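Local atomic coordinates of effector protein Lem4 (lpg1101) (Legionella pneumophila subsp. pneumophila, PDB entry 6CGK), a protein that dephosphorylates phosphotyrosine, as a membrane-associated, magnesium-binding effector that the bacterium translocates, the chain here being its haloacid dehalogenase domain. Residues N99-K102 / A103-F107; N23-G26 / T27-A31; D62-D65 / N66-I70. The protein carries 1 engineered substitution. All blocks are in the same frame, centred on the assembly; numbering follows the deposited sequence.

Interaction 1 (N99-K102 / A103-F107); sequences NYIK and ALLEF
Tyr100 and Leu104 meet one turn apart on helix 98-107, the helix of the beta-alpha-beta unit that links strands 89-93 and 116-118 in the Rossmann-like haloacid dehalogenase core. Leu104 CD1 sits over one face of the phenol ring, 3.9 Å from the centroid of Tyr100 and offset toward the rim, a CH-pi contact. Leu104 CD2 lies by the CE2 side of the ring, 3.8 Å from Tyr100 CE2, and both branches approach CZ. With CG anti to its backbone N (chi1 -178°), Tyr100 swings its ring along the helix toward the next turn, under the forked leucine. Ile101 and Leu105 repeat the spacing on the adjoining face: they point the same way, and Ile101 CG2 touches Leu105 CD1 at 3.9 Å. Four backbone hydrogen bonds of the alpha-helical pattern tie the turns together. The straightest runs from Leu105 N to Ile101 O, at 3.1 Å and 177°, whereas Ala103 N reaches Asn99 O at 3.0 Å and 151°. A small methyl suits Ala103, which is buried and touches Leu45 and Arg54. Polar residues occupy the partly exposed side. Lys102 and Glu106 do not pair there, their charged ends staying 6.6 Å apart between Lys102 NZ and Glu106 OE2. Instead, Lys102 forms a salt bridge with Glu98, while the two carboxylate oxygens of Glu106 are taken by Arg54 and His112. The buried side faces helix 40-46 through Tyr100, Ala103 and Phe107 and helix 58-62 through Leu104 and Phe107; the amide of Asn99 bonds to Ser46 O, and helix 51-55 packs against the polar flank.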
loop_
_atom_site.group_PDB
_atom_site.type_symbol
_atom_site.label_atom_id
_atom_site.label_comp_id
_atom_site.label_asym_id
_atom_site.label_seq_id
_atom_site.Cartn_x
_atom_site.Cartn_y
_atom_site.Cartn_z
ATOM N N ASN A 99 3.217 1.741 12.509
ATOM C CA ASN A 99 3.990 2.965 12.748
ATOM C C ASN A 99 5.244 3.029 11.891
ATOM O O ASN A 99 5.761 4.131 11.619
ATOM C CB ASN A 99 4.322 3.085 14.230
ATOM C CG ASN A 99 3.098 3.460 15.026
ATOM O OD1 ASN A 99 2.214 4.154 14.502
ATOM N ND2 ASN A 99 3.008 2.981 16.275
ATOM N N TYR A 100 5.772 1.888 11.469
ATOM C CA TYR A 100 6.905 1.943 10.543
ATOM C C TYR A 100 6.429 2.433 9.181
ATOM O O TYR A 100 7.088 3.263 8.534
ATOM C CB TYR A 100 7.546 0.565 10.430
ATOM C CG TYR A 100 8.764 0.487 9.538
ATOM C CD1 TYR A 100 9.995 1.005 9.969
ATOM C CD2 TYR A 100 8.690 -0.116 8.275
ATOM C CE1 TYR A 100 11.128 0.911 9.163
ATOM C CE2 TYR A 100 9.808 -0.223 7.466
ATOM C CZ TYR A 100 11.033 0.300 7.919
ATOM O OH TYR A 100 12.169 0.189 7.141
ATOM N N ILE A 101 5.291 1.906 8.728
ATOM C CA ILE A 101 4.720 2.344 7.459
ATOM C C ILE A 101 4.423 3.832 7.499
ATOM O O ILE A 101 4.816 4.568 6.592
ATOM C CB ILE A 101 3.481 1.505 7.115
ATOM C CG1 ILE A 101 3.925 0.058 6.920
ATOM C CG2 ILE A 101 2.744 2.153 5.891
ATOM C CD1 ILE A 101 2.729 -0.980 6.812
ATOM N N LYS A 102 3.731 4.305 8.546
ATOM C CA LYS A 102 3.442 5.743 8.635
ATOM C C LYS A 102 4.716 6.566 8.674
ATOM O O LYS A 102 4.786 7.645 8.071
ATOM C CB LYS A 102 2.597 6.061 9.877
ATOM C CG LYS A 102 1.161 5.511 9.797
ATOM C CD LYS A 102 0.366 5.895 11.036
ATOM C CE LYS A 102 -1.102 5.519 10.919
ATOM N NZ LYS A 102 -1.777 5.836 12.209
ATOM N N ALA A 103 5.728 6.095 9.418
ATOM C CA ALA A 103 6.969 6.841 9.505
ATOM C C ALA A 103 7.593 7.022 8.130
ATOM O O ALA A 103 8.052 8.110 7.779
ATOM C CB ALA A 103 7.951 6.108 10.453
ATOM N N LEU A 104 7.690 5.944 7.352
ATOM C CA LEU A 104 8.360 6.076 6.054
ATOM C C LEU A 104 7.561 6.989 5.123
ATOM O O LEU A 104 8.140 7.829 4.424
ATOM C CB LEU A 104 8.549 4.700 5.398
ATOM C CG LEU A 104 9.941 4.132 5.766
ATOM C CD1 LEU A 104 10.112 4.015 7.267
ATOM C CD2 LEU A 104 10.171 2.786 5.094
ATOM N N LEU A 105 6.240 6.838 5.091
ATOM C CA LEU A 105 5.426 7.797 4.333
ATOM C C LEU A 105 5.711 9.233 4.777
ATOM O O LEU A 105 5.881 10.142 3.945
ATOM C CB LEU A 105 3.956 7.449 4.506
ATOM C CG LEU A 105 3.567 6.080 3.915
ATOM C CD1 LEU A 105 2.149 5.654 4.359
ATOM C CD2 LEU A 105 3.682 6.087 2.385
ATOM N N GLU A 106 5.734 9.474 6.088
ATOM C CA GLU A 106 6.008 10.826 6.585
ATOM C C GLU A 106 7.401 11.321 6.207
ATOM O O GLU A 106 7.578 12.496 5.867
ATOM C CB GLU A 106 5.804 10.874 8.097
ATOM C CG GLU A 106 4.321 10.785 8.449
ATOM C CD GLU A 106 4.047 10.276 9.840
ATOM O OE1 GLU A 106 5.021 9.983 10.592
ATOM O OE2 GLU A 106 2.843 10.153 10.164
ATOM N N PHE A 107 8.416 10.457 6.314
ATOM C CA PHE A 107 9.769 10.829 5.928
ATOM C C PHE A 107 9.836 11.296 4.488
ATOM O O PHE A 107 10.708 12.090 4.137
ATOM C CB PHE A 107 10.732 9.634 6.083
ATOM C CG PHE A 107 10.906 9.114 7.494
ATOM C CD1 PHE A 107 10.684 9.908 8.610
ATOM C CD2 PHE A 107 11.296 7.795 7.680
ATOM C CE1 PHE A 107 10.877 9.384 9.919
ATOM C CE2 PHE A 107 11.518 7.263 8.978
ATOM C CZ PHE A 107 11.278 8.054 10.087
#

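Interaction 2 (N23-G26 / T27-A31); sequences NFDG and TITGA. Engineered in segment 23-26: Asn23 (natural residue Asp). With MG (magnesium ion), chain C; PO4 (phosphate ion), chain B.
The Phe24 ring carries Thr29 CG2 over one face, 4.1 Å from the centroid, a CH-pi contact; Ile101 CG1 of helix 98-107 covers the opposite face, Leu104 CD2 comes to the rim at CZ, and Ile28 CG2 approaches obliquely at 3.9 Å from Phe24 CE1. A second flat group, the Asp25 carboxylate, has a water at OD1 and Asn96 at OD2. That water also joins Thr29 OG1 and Ala31 O. A threonine serves both ends, since Thr29 OG1 accepts from Gly26 N at 3.0 Å and 175° as its methyl meets Phe24. Phe24 O gathers the amides of Thr27 and Ile28, with a weaker bond from Thr29 N, closing a tight turn. Gly26 fits where phi is 88°, because a CB would press on Asp25 O. Residues 23-27 correspond to the DxDGT signature of the haloacid dehalogenase superfamily, its first position being engineered from Asp to Asn23, which remains a magnesium ligand. Asp25 O binds the metal at 2.0 Å, and Asp155 completes the protein ligands. Asp25 N donates to phosphate O1 at 2.9 Å. The turn leaves the end of the central strand 19-23, flanked by strands 89-93 and 150-154, beside helix 98-107.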
loop_
_atom_site.group_PDB
_atom_site.type_symbol
_atom_site.label_atom_id
_atom_site.label_comp_id
_atom_site.label_asym_id
_atom_site.label_seq_id
_atom_site.Cartn_x
_atom_site.Cartn_y
_atom_site.Cartn_z
ATOM N N ASN A 23 1.082 -4.053 -1.410
ATOM C CA ASN A 23 2.013 -4.504 -0.411
ATOM C C ASN A 23 2.981 -3.365 -0.076
ATOM O O ASN A 23 3.157 -2.439 -0.859
ATOM C CB ASN A 23 2.773 -5.720 -0.946
ATOM C CG ASN A 23 3.732 -6.251 0.015
ATOM O OD1 ASN A 23 4.934 -6.222 -0.231
ATOM N ND2 ASN A 23 3.229 -6.781 1.129
ATOM N N PHE A 24 3.616 -3.436 1.100
ATOM C CA PHE A 24 4.561 -2.367 1.454
ATOM C C PHE A 24 6.020 -2.768 1.243
ATOM O O PHE A 24 6.674 -2.242 0.343
ATOM C CB PHE A 24 4.370 -1.912 2.904
ATOM C CG PHE A 24 5.211 -0.719 3.276
ATOM C CD1 PHE A 24 4.839 0.557 2.831
ATOM C CD2 PHE A 24 6.341 -0.862 4.058
ATOM C CE1 PHE A 24 5.622 1.675 3.183
ATOM C CE2 PHE A 24 7.134 0.247 4.410
ATOM C CZ PHE A 24 6.768 1.518 3.960
ATOM N N ASP A 25 6.547 -3.708 2.039
ATOM C CA ASP A 25 7.976 -4.014 1.953
ATOM C C ASP A 25 8.278 -4.706 0.634
ATOM O O ASP A 25 7.682 -5.743 0.311
ATOM C CB ASP A 25 8.415 -4.935 3.095
ATOM C CG ASP A 25 8.261 -4.290 4.448
ATOM O OD1 ASP A 25 8.860 -3.226 4.661
ATOM O OD2 ASP A 25 7.528 -4.846 5.292
ATOM N N GLY A 26 9.210 -4.149 -0.115
ATOM C CA GLY A 26 9.641 -4.728 -1.369
ATOM C C GLY A 26 8.824 -4.290 -2.556
ATOM O O GLY A 26 9.221 -4.551 -3.700
ATOM N N THR A 27 7.683 -3.659 -2.310
ATOM C CA THR A 27 6.803 -3.148 -3.346
ATOM C C THR A 27 6.880 -1.629 -3.382
ATOM O O THR A 27 7.366 -1.052 -4.356
ATOM C CB THR A 27 5.369 -3.618 -3.086
ATOM O OG1 THR A 27 5.354 -5.047 -3.060
ATOM C CG2 THR A 27 4.438 -3.146 -4.169
ATOM N N ILE A 28 6.446 -0.977 -2.305
ATOM C CA ILE A 28 6.666 0.457 -2.153
ATOM C C ILE A 28 8.123 0.763 -1.783
ATOM O O ILE A 28 8.657 1.789 -2.213
ATOM C CB ILE A 28 5.667 1.014 -1.130
ATOM C CG1 ILE A 28 4.260 1.036 -1.759
ATOM C CG2 ILE A 28 6.053 2.425 -0.662
ATOM C CD1 ILE A 28 3.148 1.076 -0.751
ATOM N N THR A 29 8.799 -0.112 -1.016
ATOM C CA THR A 29 10.216 0.061 -0.720
ATOM C C THR A 29 11.057 -0.855 -1.600
ATOM O O THR A 29 10.545 -1.675 -2.364
ATOM C CB THR A 29 10.535 -0.242 0.747
ATOM O OG1 THR A 29 10.471 -1.667 0.962
ATOM C CG2 THR A 29 9.567 0.432 1.680
ATOM N N GLY A 30 12.379 -0.736 -1.456
ATOM C CA GLY A 30 13.276 -1.577 -2.217
ATOM C C GLY A 30 13.752 -2.829 -1.511
ATOM O O GLY A 30 14.726 -3.441 -1.962
ATOM N N ALA A 31 13.112 -3.231 -0.415
ATOM C CA ALA A 31 13.608 -4.353 0.381
ATOM C C ALA A 31 12.462 -5.256 0.811
ATOM O O ALA A 31 11.496 -4.783 1.423
ATOM C CB ALA A 31 14.352 -3.862 1.616
HETATM MG MG MG C . 6.432 -7.342 0.313
HETATM P P PO4 B . 5.049 -6.774 3.628
HETATM O O1 PO4 B . 4.708 -5.296 3.556
HETATM O O2 PO4 B . 3.846 -7.669 3.908
HETATM O O3 PO4 B . 6.059 -6.932 4.756
HETATM O O4 PO4 B . 5.758 -7.206 2.361
HETATM O O HOH W 1 10.964 -2.663 3.267
HETATM O O HOH W 2 8.068 -8.472 0.804
HETATM O O HOH W 3 5.227 -9.038 0.214
#

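Interaction 3 (D62-D65 / N66-I70); sequences DASD and NKIKI
Lys69 stretches back to Asp62 across the connection between helices 58-62 and 72-82, a loop that coils into a short 3-10 turn at residues 66-68. From CB the chain runs extended: CG skirts Asp65 O, CE comes within 3.5 Å of Asp62 O and also lies near Ser64 O, and NZ donates to Asp62 O at 2.8 Å. A lysine suits this place because its long methylene arm spans the loop and brings a charged donor to the carbonyl at the end of helix 58-62. NZ also donates a hydrogen bond to a water that in turn donates to Asp62 OD1, and it has a weak bond to Asn66 OD1. The other oxygen of the Asp62 carboxylate is held by Lys58 in a salt bridge. Asp65 opens the 3-10 turn with an Asx turn: chi1 of -170° turns its carboxylate back beside its own carbonyl carbon, where OD1 accepts from Lys67 N at 2.9 Å and 172°, on the anti side of the carboxylate. Asp65 O takes Ile68 N at 3.2 Å from above the carbonyl plane. The ammonium of Lys67 leads off to Glu35. Ser64 OG bonds to Glu60 O, leaving its methylene to the hydrophobic neighbour: Ile68 CD1 rests 3.5 Å from Ser64 CB.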
loop_
_atom_site.group_PDB
_atom_site.type_symbol
_atom_site.label_atom_id
_atom_site.label_comp_id
_atom_site.label_asym_id
_atom_site.label_seq_id
_atom_site.Cartn_x
_atom_site.Cartn_y
_atom_site.Cartn_z
ATOM N N ASP A 62 17.360 8.442 6.525
ATOM C CA ASP A 62 18.061 9.009 5.379
ATOM C C ASP A 62 19.475 8.452 5.229
ATOM O O ASP A 62 19.974 8.351 4.101
ATOM C CB ASP A 62 18.088 10.520 5.495
ATOM C CG ASP A 62 16.731 11.139 5.213
ATOM O OD1 ASP A 62 15.884 10.486 4.538
ATOM O OD2 ASP A 62 16.510 12.255 5.693
ATOM N N ALA A 63 20.135 8.082 6.341
ATOM C CA ALA A 63 21.483 7.512 6.317
ATOM C C ALA A 63 21.482 6.010 6.054
ATOM O O ALA A 63 22.564 5.408 5.998
ATOM C CB ALA A 63 22.211 7.787 7.636
ATOM N N SER A 64 20.306 5.409 5.871
ATOM C CA SER A 64 20.172 3.973 5.722
ATOM C C SER A 64 20.532 3.516 4.305
ATOM O O SER A 64 20.596 4.308 3.360
ATOM C CB SER A 64 18.743 3.573 6.085
ATOM O OG SER A 64 18.549 3.755 7.484
ATOM N N ASP A 65 20.758 2.208 4.170
ATOM C CA ASP A 65 20.892 1.577 2.862
ATOM C C ASP A 65 19.718 1.987 1.978
ATOM O O ASP A 65 18.575 1.998 2.425
ATOM C CB ASP A 65 20.931 0.055 3.049
ATOM C CG ASP A 65 21.298 -0.701 1.782
ATOM O OD1 ASP A 65 20.709 -0.429 0.710
ATOM O OD2 ASP A 65 22.173 -1.592 1.872
ATOM N N ASN A 66 20.000 2.365 0.730
ATOM C CA ASN A 66 18.907 2.859 -0.098
ATOM C C ASN A 66 17.837 1.794 -0.339
ATOM O O ASN A 66 16.715 2.147 -0.691
ATOM C CB ASN A 66 19.434 3.397 -1.424
ATOM C CG ASN A 66 20.182 4.723 -1.256
ATOM O OD1 ASN A 66 19.749 5.610 -0.511
ATOM N ND2 ASN A 66 21.314 4.854 -1.939
ATOM N N LYS A 67 18.146 0.509 -0.139
ATOM C CA LYS A 67 17.151 -0.524 -0.419
ATOM C C LYS A 67 15.959 -0.418 0.512
ATOM O O LYS A 67 14.843 -0.811 0.142
ATOM C CB LYS A 67 17.765 -1.924 -0.297
ATOM C CG LYS A 67 17.885 -2.418 1.152
ATOM C CD LYS A 67 18.460 -3.851 1.285
ATOM C CE LYS A 67 18.513 -4.299 2.769
ATOM N NZ LYS A 67 19.003 -5.699 3.007
ATOM N N ILE A 68 16.159 0.077 1.735
ATOM C CA ILE A 68 15.021 0.097 2.650
ATOM C C ILE A 68 14.087 1.268 2.407
ATOM O O ILE A 68 12.977 1.278 2.951
ATOM C CB ILE A 68 15.448 0.116 4.129
ATOM C CG1 ILE A 68 15.970 1.487 4.526
ATOM C CG2 ILE A 68 16.457 -0.979 4.395
ATOM C CD1 ILE A 68 15.662 1.837 5.964
ATOM N N LYS A 69 14.494 2.256 1.611
ATOM C CA LYS A 69 13.649 3.438 1.453
ATOM C C LYS A 69 12.501 3.209 0.468
ATOM O O LYS A 69 12.555 2.356 -0.416
ATOM C CB LYS A 69 14.486 4.619 0.983
ATOM C CG LYS A 69 15.670 4.923 1.914
ATOM C CD LYS A 69 16.562 6.043 1.386
ATOM C CE LYS A 69 17.712 6.354 2.353
ATOM N NZ LYS A 69 18.445 7.583 1.886
ATOM N N ILE A 70 11.456 4.023 0.625
ATOM C CA ILE A 70 10.437 4.153 -0.417
ATOM C C ILE A 70 11.131 4.566 -1.710
ATOM O O ILE A 70 12.029 5.425 -1.704
ATOM C CB ILE A 70 9.371 5.167 0.024
ATOM C CG1 ILE A 70 8.678 4.647 1.284
ATOM C CG2 ILE A 70 8.365 5.410 -1.080
ATOM C CD1 ILE A 70 7.484 5.412 1.730
HETATM O O HOH W 4 16.431 9.445 2.066
HETATM O O HOH W 5 21.842 6.307 1.470
#

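How the interactions relate
From the N terminus, interaction 2 comes first, turning the chain sharply after strand 19-23; interaction 3 then shapes the loop leading to helix 72-82, and interaction 1 is a turn-to-turn contact within helix 98-107 and closes no loop. Each ends before the next begins, so none nest or cross. In space they converge. The loops 27-31 and 66-70 run together, with a probable backbone hydrogen bond from Gly30 N to Lys69 O and Ala31 CB against Lys67 O. Helix 98-107 borders both: Leu104 CD2 touches Phe24 CZ and Ile68 O, and Ile70 CD1 meets Leu104 O. The magnesium-binding turn is thereby joined to the helical layer beside the parallel sheet.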